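Local coordinates for putative rubredoxin reductase (Rhodopseudomonas palustris, PDB 3FG2), which probably uses FAD to pass electrons from NADH to the ferredoxin that serves the cytochrome P450 CYP199A2, at residues A[49-54]-A[132-136]; A[121-125]-A[231-235]; A[168-174]-A[199-205]; A[316-320]-A[331-335]. The contacts are given in a common frame with arbitrary orientation. Numbering follows the deposited sequence.

Contact 1. Residues A[49-54]-A[132-136]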
# COMPACT_ATOMS: atom_id res chain seq x y z
N TYR A 49 -5.68 3.82 -14.20
CA TYR A 49 -7.13 3.95 -14.10
C TYR A 49 -7.63 5.39 -14.20
O TYR A 49 -8.58 5.68 -14.93
CB TYR A 49 -7.66 3.31 -12.82
CG TYR A 49 -9.16 3.20 -12.85
CD1 TYR A 49 -9.78 2.32 -13.73
CD2 TYR A 49 -9.96 4.03 -12.07
CE1 TYR A 49 -11.18 2.27 -13.83
CE2 TYR A 49 -11.34 4.00 -12.16
CZ TYR A 49 -11.95 3.12 -13.05
OH TYR A 49 -13.32 3.10 -13.16
N LEU A 50 -7.00 6.30 -13.47
CA LEU A 50 -7.39 7.71 -13.50
C LEU A 50 -7.32 8.28 -14.91
O LEU A 50 -7.85 9.36 -15.18
CB LEU A 50 -6.47 8.52 -12.58
CG LEU A 50 -6.92 8.77 -11.14
CD1 LEU A 50 -7.82 7.66 -10.64
CD2 LEU A 50 -5.68 8.90 -10.27
N LYS A 51 -6.68 7.55 -15.82
CA LYS A 51 -6.55 8.01 -17.20
C LYS A 51 -7.38 7.17 -18.17
O LYS A 51 -7.44 7.46 -19.36
CB LYS A 51 -5.08 7.93 -17.64
CG LYS A 51 -4.08 8.47 -16.63
CD LYS A 51 -2.67 8.15 -17.09
CE LYS A 51 -1.63 8.67 -16.13
NZ LYS A 51 -0.29 8.16 -16.53
N SER A 52 -8.01 6.12 -17.67
CA SER A 52 -8.81 5.24 -18.51
C SER A 52 -10.20 5.80 -18.74
O SER A 52 -10.49 6.93 -18.37
CB SER A 52 -8.93 3.85 -17.88
OG SER A 52 -9.73 3.89 -16.71
N GLY A 53 -11.05 4.99 -19.37
CA GLY A 53 -12.41 5.40 -19.63
C GLY A 53 -13.30 4.93 -18.50
O GLY A 53 -14.53 5.08 -18.56
N GLY A 54 -12.69 4.35 -17.47
CA GLY A 54 -13.44 3.87 -16.33
C GLY A 54 -14.15 2.55 -16.57
O GLY A 54 -15.33 2.41 -16.23
N SER A 132 -11.74 6.01 -6.63
CA SER A 132 -10.94 6.34 -7.80
C SER A 132 -11.86 6.77 -8.95
O SER A 132 -11.57 7.72 -9.67
CB SER A 132 -10.10 5.13 -8.21
OG SER A 132 -9.25 5.45 -9.30
N GLU A 133 -12.98 6.07 -9.11
CA GLU A 133 -13.93 6.38 -10.18
C GLU A 133 -14.57 7.76 -10.03
O GLU A 133 -14.76 8.47 -11.03
CB GLU A 133 -15.01 5.31 -10.26
CG GLU A 133 -16.04 5.57 -11.35
CD GLU A 133 -15.42 5.75 -12.72
OE1 GLU A 133 -16.12 6.23 -13.63
OE2 GLU A 133 -14.23 5.40 -12.91
N VAL A 134 -14.93 8.15 -8.81
CA VAL A 134 -15.54 9.46 -8.61
C VAL A 134 -14.53 10.56 -8.91
O VAL A 134 -14.85 11.57 -9.53
CB VAL A 134 -16.06 9.65 -7.16
CG1 VAL A 134 -16.87 8.44 -6.73
CG2 VAL A 134 -14.91 9.89 -6.22
N LEU A 135 -13.29 10.35 -8.49
CA LEU A 135 -12.24 11.32 -8.73
C LEU A 135 -12.00 11.46 -10.23
O LEU A 135 -11.80 12.56 -10.75
CB LEU A 135 -10.96 10.88 -8.01
CG LEU A 135 -9.82 11.90 -7.88
CD1 LEU A 135 -10.35 13.26 -7.44
CD2 LEU A 135 -8.82 11.36 -6.87
N ARG A 136 -12.04 10.33 -10.93
CA ARG A 136 -11.84 10.31 -12.38
C ARG A 136 -12.90 11.16 -13.08
O ARG A 136 -12.60 11.90 -14.01
CB ARG A 136 -11.92 8.87 -12.89
CG ARG A 136 -11.55 8.69 -14.37
CD ARG A 136 -11.76 7.25 -14.81
NE ARG A 136 -13.17 6.92 -14.93
CZ ARG A 136 -13.93 7.23 -15.97
NH1 ARG A 136 -13.42 7.88 -17.01
NH2 ARG A 136 -15.22 6.90 -15.98

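Contact 2. Residues A[121-125]-A[231-235]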
# COMPACT_ATOMS: atom_id res chain seq x y z
N PRO A 121 -18.60 17.66 0.31
CA PRO A 121 -18.59 16.80 -0.88
C PRO A 121 -17.30 16.76 -1.71
O PRO A 121 -16.90 15.70 -2.19
CB PRO A 121 -19.77 17.33 -1.70
CG PRO A 121 -20.69 17.89 -0.65
CD PRO A 121 -19.73 18.60 0.26
N ASP A 122 -16.66 17.92 -1.87
CA ASP A 122 -15.45 18.00 -2.68
C ASP A 122 -14.13 17.69 -1.98
O ASP A 122 -13.06 18.10 -2.45
CB ASP A 122 -15.37 19.37 -3.37
CG ASP A 122 -16.37 19.51 -4.51
OD1 ASP A 122 -16.87 20.63 -4.73
OD2 ASP A 122 -16.66 18.49 -5.19
N VAL A 123 -14.20 16.99 -0.86
CA VAL A 123 -13.00 16.57 -0.13
C VAL A 123 -13.01 15.05 -0.29
O VAL A 123 -13.72 14.33 0.43
CB VAL A 123 -13.07 16.96 1.36
CG1 VAL A 123 -11.86 16.42 2.10
CG2 VAL A 123 -13.10 18.48 1.50
N LEU A 124 -12.23 14.57 -1.25
CA LEU A 124 -12.18 13.15 -1.58
C LEU A 124 -10.94 12.38 -1.16
O LEU A 124 -9.85 12.94 -0.98
CB LEU A 124 -12.34 13.00 -3.09
CG LEU A 124 -13.51 13.79 -3.69
CD1 LEU A 124 -13.47 13.71 -5.22
CD2 LEU A 124 -14.82 13.22 -3.15
N TYR A 125 -11.12 11.07 -1.01
CA TYR A 125 -10.04 10.17 -0.65
C TYR A 125 -9.72 9.33 -1.89
O TYR A 125 -10.45 9.41 -2.88
CB TYR A 125 -10.46 9.29 0.53
CG TYR A 125 -10.66 10.12 1.79
CD1 TYR A 125 -11.85 10.82 2.01
CD2 TYR A 125 -9.63 10.26 2.72
CE1 TYR A 125 -12.00 11.65 3.12
CE2 TYR A 125 -9.78 11.08 3.82
CZ TYR A 125 -10.95 11.77 4.02
OH TYR A 125 -11.05 12.61 5.11
N ASP A 231 -10.88 24.21 -5.69
CA ASP A 231 -12.27 23.79 -5.76
C ASP A 231 -12.36 22.28 -5.56
O ASP A 231 -13.44 21.71 -5.63
CB ASP A 231 -12.91 24.19 -7.10
CG ASP A 231 -12.20 23.61 -8.30
OD1 ASP A 231 -12.60 23.94 -9.43
OD2 ASP A 231 -11.24 22.83 -8.12
N LEU A 232 -11.22 21.66 -5.29
CA LEU A 232 -11.15 20.23 -5.05
C LEU A 232 -10.01 19.87 -4.09
O LEU A 232 -8.89 20.40 -4.20
CB LEU A 232 -10.98 19.48 -6.37
CG LEU A 232 -10.92 17.95 -6.34
CD1 LEU A 232 -12.22 17.37 -5.82
CD2 LEU A 232 -10.65 17.42 -7.74
N VAL A 233 -10.28 18.96 -3.16
CA VAL A 233 -9.27 18.51 -2.21
C VAL A 233 -9.17 16.99 -2.20
O VAL A 233 -10.17 16.28 -2.14
CB VAL A 233 -9.60 18.97 -0.76
CG1 VAL A 233 -8.50 18.49 0.20
CG2 VAL A 233 -9.75 20.48 -0.71
N VAL A 234 -7.93 16.50 -2.27
CA VAL A 234 -7.68 15.06 -2.23
C VAL A 234 -6.78 14.85 -1.01
O VAL A 234 -5.70 15.43 -0.92
CB VAL A 234 -6.97 14.58 -3.51
CG1 VAL A 234 -6.62 13.10 -3.39
CG2 VAL A 234 -7.87 14.82 -4.72
N VAL A 235 -7.24 14.05 -0.06
CA VAL A 235 -6.43 13.85 1.14
C VAL A 235 -5.89 12.44 1.28
O VAL A 235 -6.59 11.45 1.06
CB VAL A 235 -7.21 14.25 2.44
CG1 VAL A 235 -8.57 14.82 2.09
CG2 VAL A 235 -7.34 13.06 3.37

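Contact 3. Residues A[168-174]-A[199-205]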
# COMPACT_ATOMS: atom_id res chain seq x y z
N VAL A 168 -2.38 22.32 -9.51
CA VAL A 168 -2.09 21.43 -8.41
C VAL A 168 -1.17 21.97 -7.33
O VAL A 168 -0.08 22.44 -7.61
CB VAL A 168 -1.47 20.11 -8.92
CG1 VAL A 168 -1.25 19.15 -7.75
CG2 VAL A 168 -2.36 19.49 -9.96
N ASP A 169 -1.64 21.89 -6.08
CA ASP A 169 -0.86 22.31 -4.93
C ASP A 169 -0.79 21.14 -3.96
O ASP A 169 -1.81 20.55 -3.59
CB ASP A 169 -1.50 23.52 -4.23
CG ASP A 169 -1.18 24.82 -4.93
OD1 ASP A 169 -1.87 25.18 -5.91
OD2 ASP A 169 -0.22 25.49 -4.51
N VAL A 170 0.43 20.79 -3.55
CA VAL A 170 0.65 19.68 -2.63
C VAL A 170 1.06 20.18 -1.25
O VAL A 170 2.06 20.88 -1.10
CB VAL A 170 1.73 18.72 -3.16
CG1 VAL A 170 2.03 17.65 -2.12
CG2 VAL A 170 1.26 18.07 -4.46
N VAL A 171 0.28 19.79 -0.25
CA VAL A 171 0.52 20.18 1.14
C VAL A 171 1.10 19.02 1.96
O VAL A 171 0.44 18.00 2.16
CB VAL A 171 -0.79 20.65 1.79
CG1 VAL A 171 -0.61 20.83 3.30
CG2 VAL A 171 -1.25 21.95 1.14
N GLU A 172 2.34 19.20 2.42
CA GLU A 172 3.02 18.19 3.25
C GLU A 172 3.55 18.83 4.53
O GLU A 172 4.14 19.92 4.50
CB GLU A 172 4.19 17.57 2.48
CG GLU A 172 5.06 16.66 3.34
CD GLU A 172 4.27 15.51 3.96
OE1 GLU A 172 4.65 15.04 5.06
OE2 GLU A 172 3.27 15.06 3.35
N LEU A 173 3.36 18.15 5.66
CA LEU A 173 3.82 18.67 6.94
C LEU A 173 5.33 18.54 7.11
O LEU A 173 5.97 19.39 7.73
CB LEU A 173 3.11 17.96 8.11
CG LEU A 173 3.53 18.45 9.50
CD1 LEU A 173 3.33 19.96 9.58
CD2 LEU A 173 2.72 17.73 10.59
N ALA A 174 5.90 17.48 6.55
CA ALA A 174 7.34 17.25 6.62
C ALA A 174 8.08 18.20 5.68
O ALA A 174 7.48 18.81 4.79
CB ALA A 174 7.65 15.81 6.26
N ILE A 199 3.57 21.85 -10.58
CA ILE A 199 2.90 21.53 -9.33
C ILE A 199 3.59 22.33 -8.23
O ILE A 199 4.81 22.31 -8.11
CB ILE A 199 3.00 20.02 -9.04
CG1 ILE A 199 2.22 19.25 -10.12
CG2 ILE A 199 2.52 19.72 -7.63
CD1 ILE A 199 2.42 17.74 -10.10
N ARG A 200 2.80 23.05 -7.43
CA ARG A 200 3.37 23.87 -6.37
C ARG A 200 3.44 23.06 -5.07
O ARG A 200 2.40 22.67 -4.52
CB ARG A 200 2.50 25.12 -6.13
CG ARG A 200 1.80 25.69 -7.36
CD ARG A 200 2.69 26.63 -8.14
NE ARG A 200 3.05 27.80 -7.35
CZ ARG A 200 3.81 28.80 -7.79
NH1 ARG A 200 4.29 28.78 -9.03
NH2 ARG A 200 4.11 29.81 -6.99
N MET A 201 4.65 22.82 -4.59
CA MET A 201 4.86 22.07 -3.36
C MET A 201 4.92 22.99 -2.14
O MET A 201 5.52 24.05 -2.19
CB MET A 201 6.17 21.27 -3.45
CG MET A 201 5.96 19.77 -3.37
SD MET A 201 4.92 19.13 -4.71
CE MET A 201 5.70 17.54 -4.99
N HIS A 202 4.28 22.57 -1.05
CA HIS A 202 4.27 23.34 0.19
C HIS A 202 4.69 22.44 1.35
O HIS A 202 4.01 21.46 1.66
CB HIS A 202 2.86 23.87 0.45
CG HIS A 202 2.32 24.70 -0.66
ND1 HIS A 202 2.60 26.05 -0.78
CD2 HIS A 202 1.53 24.38 -1.71
CE1 HIS A 202 1.99 26.52 -1.86
NE2 HIS A 202 1.34 25.53 -2.44
N TYR A 203 5.81 22.77 1.98
CA TYR A 203 6.31 21.97 3.09
C TYR A 203 6.16 22.63 4.46
O TYR A 203 5.95 23.84 4.56
CB TYR A 203 7.79 21.64 2.87
CG TYR A 203 8.05 20.91 1.58
CD1 TYR A 203 8.59 21.56 0.47
CD2 TYR A 203 7.73 19.55 1.46
CE1 TYR A 203 8.80 20.88 -0.73
CE2 TYR A 203 7.94 18.88 0.27
CZ TYR A 203 8.47 19.54 -0.82
OH TYR A 203 8.68 18.85 -1.99
N GLY A 204 6.27 21.81 5.50
CA GLY A 204 6.17 22.30 6.86
C GLY A 204 4.82 22.83 7.30
O GLY A 204 4.75 23.60 8.26
N VAL A 205 3.76 22.41 6.62
CA VAL A 205 2.42 22.87 6.95
C VAL A 205 1.35 21.77 7.02
O VAL A 205 1.47 20.73 6.37
CB VAL A 205 1.96 23.95 5.95
CG1 VAL A 205 2.66 25.27 6.24
CG2 VAL A 205 2.28 23.50 4.51

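Contact 4. Residues A[316-320]-A[331-335]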
# COMPACT_ATOMS: atom_id res chain seq x y z
N GLY A 316 9.13 -12.98 3.38
CA GLY A 316 9.00 -12.36 2.08
C GLY A 316 9.85 -11.11 2.08
O GLY A 316 9.60 -10.20 2.87
N TYR A 317 10.88 -11.04 1.23
CA TYR A 317 11.72 -9.85 1.22
C TYR A 317 10.95 -8.66 0.67
O TYR A 317 10.43 -8.70 -0.45
CB TYR A 317 12.99 -10.05 0.41
CG TYR A 317 14.06 -9.10 0.87
CD1 TYR A 317 14.86 -9.42 1.97
CD2 TYR A 317 14.20 -7.85 0.29
CE1 TYR A 317 15.79 -8.50 2.48
CE2 TYR A 317 15.11 -6.92 0.79
CZ TYR A 317 15.91 -7.25 1.89
OH TYR A 317 16.83 -6.36 2.37
N PRO A 318 10.90 -7.56 1.44
CA PRO A 318 10.20 -6.33 1.08
C PRO A 318 10.73 -5.49 -0.08
O PRO A 318 11.93 -5.19 -0.18
CB PRO A 318 10.21 -5.55 2.39
CG PRO A 318 11.55 -5.89 2.95
CD PRO A 318 11.62 -7.40 2.72
N TRP A 319 9.82 -5.13 -0.97
CA TRP A 319 10.12 -4.27 -2.10
C TRP A 319 8.84 -3.53 -2.49
O TRP A 319 7.74 -4.06 -2.35
CB TRP A 319 10.70 -5.05 -3.29
CG TRP A 319 9.94 -6.27 -3.72
CD1 TRP A 319 10.12 -7.54 -3.26
CD2 TRP A 319 8.93 -6.34 -4.73
NE1 TRP A 319 9.28 -8.41 -3.93
CE2 TRP A 319 8.54 -7.70 -4.83
CE3 TRP A 319 8.31 -5.39 -5.56
CZ2 TRP A 319 7.56 -8.12 -5.73
CZ3 TRP A 319 7.34 -5.81 -6.45
CH2 TRP A 319 6.97 -7.17 -6.53
N PHE A 320 9.00 -2.30 -2.95
CA PHE A 320 7.86 -1.47 -3.32
C PHE A 320 8.14 -0.74 -4.62
O PHE A 320 9.26 -0.79 -5.14
CB PHE A 320 7.61 -0.43 -2.22
CG PHE A 320 7.88 -0.92 -0.82
CD1 PHE A 320 6.82 -1.19 0.05
CD2 PHE A 320 9.19 -1.10 -0.36
CE1 PHE A 320 7.06 -1.61 1.36
CE2 PHE A 320 9.44 -1.53 0.95
CZ PHE A 320 8.38 -1.78 1.81
N ILE A 331 11.84 0.29 -5.07
CA ILE A 331 12.58 0.20 -3.83
C ILE A 331 12.64 -1.24 -3.40
O ILE A 331 11.62 -1.93 -3.43
CB ILE A 331 11.88 0.97 -2.69
CG1 ILE A 331 11.59 2.40 -3.11
CG2 ILE A 331 12.77 0.95 -1.45
CD1 ILE A 331 10.80 3.19 -2.06
N VAL A 332 13.82 -1.71 -3.02
CA VAL A 332 13.96 -3.06 -2.51
C VAL A 332 14.71 -2.95 -1.18
O VAL A 332 15.82 -2.39 -1.12
CB VAL A 332 14.74 -3.98 -3.47
CG1 VAL A 332 16.12 -3.41 -3.78
CG2 VAL A 332 14.86 -5.37 -2.85
N GLY A 333 14.09 -3.46 -0.12
CA GLY A 333 14.70 -3.40 1.20
C GLY A 333 14.10 -2.29 2.05
O GLY A 333 13.34 -1.46 1.55
N LEU A 334 14.43 -2.28 3.34
CA LEU A 334 13.92 -1.25 4.26
C LEU A 334 15.07 -0.28 4.55
O LEU A 334 16.11 -0.68 5.08
CB LEU A 334 13.42 -1.90 5.55
CG LEU A 334 12.28 -2.93 5.39
CD1 LEU A 334 12.05 -3.69 6.68
CD2 LEU A 334 11.01 -2.20 4.97
N THR A 335 14.89 1.00 4.20
CA THR A 335 15.93 2.00 4.41
C THR A 335 15.92 2.79 5.72
O THR A 335 16.69 3.74 5.88
CB THR A 335 15.92 3.04 3.28
OG1 THR A 335 14.59 3.51 3.08
CG2 THR A 335 16.45 2.44 1.99

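Contact 1. Residues A[49-54]-A[132-136]
This is a polar loop-on-helix contact, in which the loop 49-54, following strand 29-32, lies against helix 129-138. Arg136 contributes most: it extends along the loop, with its CD 3.5 Å from Tyr49 O. Its guanidinium is held within its own helix by Glu133, through NH2 to OE1 (2.6 Å, a salt bridge) and NE to OE2 (2.7 Å). Glu133 OE2 also accepts a very short hydrogen bond from Tyr49 OH, 2.5 Å, so one carboxylate links the arginine to the loop. The loop itself folds round Ser52, whose OG donates to Tyr49 O (2.8 Å) and accepts from Gly54 N (3.1 Å), the latter an ST turn. This brings Gly54 CA over one face of the guanidinium, 3.4 Å from Arg136 NE; a CB there would clash with NH2. Arg136 NH1 adds a weak hydrogen bond to Ser52 O, 3.4 Å. Beneath, Leu50 packs on Phe157 and Thr160 of helix 152-163, while Ser132 OG hydrogen-bonds to Leu45 O in the FAD-binding part of the chain, near Arg42 and Lys47.

Contact 2. Residues A[121-125]-A[231-235]
Val235, Leu124 and Asp122 lose the most surface where 121-125 and 231-235 run side by side as parallel strands. Val235 N donates to Leu124 O at 3.0 Å, and its CG1 packs against Val123 CG1 at 3.7 Å, reaching across to the valine two places off its direct neighbour. Leu124 is bonded through both backbone polar atoms: besides accepting from Val235, its N donates to Val233 O at 2.8 Å. Val234, the residue bridged with Leu124, thus makes no backbone hydrogen bond to this strand, although its CA lies 3.3 Å from Leu124 O in a CA-H...O contact. The Leu124 side chain projects on the same face as Val234 and meets Leu232, CD1 to CD1 at 3.9 Å. Asp122 opens the pairing, its O accepting from Val233 N at 3.0 Å; its carboxylate turns instead to a salt bridge with Arg138. The short strand 123-124 forms one edge of the parallel sheet in the second Rossmann-type domain, which by family resemblance is probably the NADH-binding one. Strand 232-235 lies next in, with Val234 bonded through its backbone to Val146 and Ile148 of strand 144-148. Helix 129-138 covers the face of Leu124, where Leu135 packs, and Val217 and Val220 of strand 216-222 cover that of Val123 and Val233.

Contact 3. Residues A[168-174]-A[199-205]
Val170 packs its CB against Met201 SD at 3.6 Å and its CG2 against Ile199 CG2 at 3.8 Å, on one face of a parallel strand pair. Across the pair, Arg200 N donates to Val168 O (2.9 Å), Val170 N to Arg200 O (2.9 Å), His202 N to Val170 O (2.8 Å) and Glu172 N to His202 O (2.9 Å). On the opposite face His202 turns its ring edge to Asp169, and NE2 donates to OD2 at 2.6 Å, a His-carboxylate bond that spans two residues of register. Beyond the strands the pairing loosens: Gly204, at positive phi, brings its CA to 3.0 Å from Leu173 O, and Val205 N then reaches Glu172 O at 3.3 Å. The Glu172 carboxylate turns away to accept from Ala150 N, in a glycine-rich turn of Rossmann type; an acidic residue at this strand end is consistent with a dinucleotide site. The segments belong to a beta-alpha-beta crossover in which helix 184-196 joins strand 167-171 to edge strand 200-202. Strand 144-148 flanks 167-171 on its other side; helix 152-163 covers Val168, Ile199 and Met201, and Leu228 of strand 227-229 lies over Asp169, Val171 and His202.

Contact 4. Residues A[316-320]-A[331-335]
Three backbone hydrogen bonds hold the open end of the antiparallel hairpin 319-324/327-333. Phe320 and Ile331 form a hydrogen-bonded pair, Phe320 N donating to Ile331 O at 2.7 Å and Ile331 N to Phe320 O at 2.8 Å. Pro318 has no amide proton to give, but its O accepts from Gly333 N at 2.8 Å. Trp319 and Val332 between them are a non-hydrogen-bonded pair, while the Val332 backbone hydrogen-bonds on its strand's other side to Ile365. Gly333 adopts a backbone conformation in which a CB would be jammed against the preceding carbonyl, and its CA passes 3.6 Å from Tyr317 CE2. Apolar contacts fill in around these bonds: Pro318 CG on Leu334 CG at 3.9 Å, and Phe320 CZ on Leu334 CD2 at 4.1 Å; the side chain of Phe320 is about 5 Å from the bound FAD. In the C-terminal reductase domain, strand 319-324 edges the sheet, with 361-368 beyond 327-333. Trp319 makes a cation-pi contact with Arg378 of helix 371-380 and touches Gln294 of helix 293-306.

How the contacts relate
From the N terminus, the chain first passes 49-54, whose loop closes when helix 129-138 returns to it in contact 1, joining the FAD-binding part to the second Rossmann-type domain. Before that closure it has run through 121-125, the start of contact 2, so the two contacts cross; they also touch, Leu135 CD1 lying 3.9 Å from Leu124 CD1. Contact 3, which closes a short beta-alpha-beta unit, lies inside the loop of contact 2. Both belong to one parallel sheet and pair its outermost strands, 123-124 and 200-202, with their inner neighbours, with centres about 15 Å apart. Contact 4 follows in series and closes a hairpin of the C-terminal domain, its centre about 31 Å from that of contact 2.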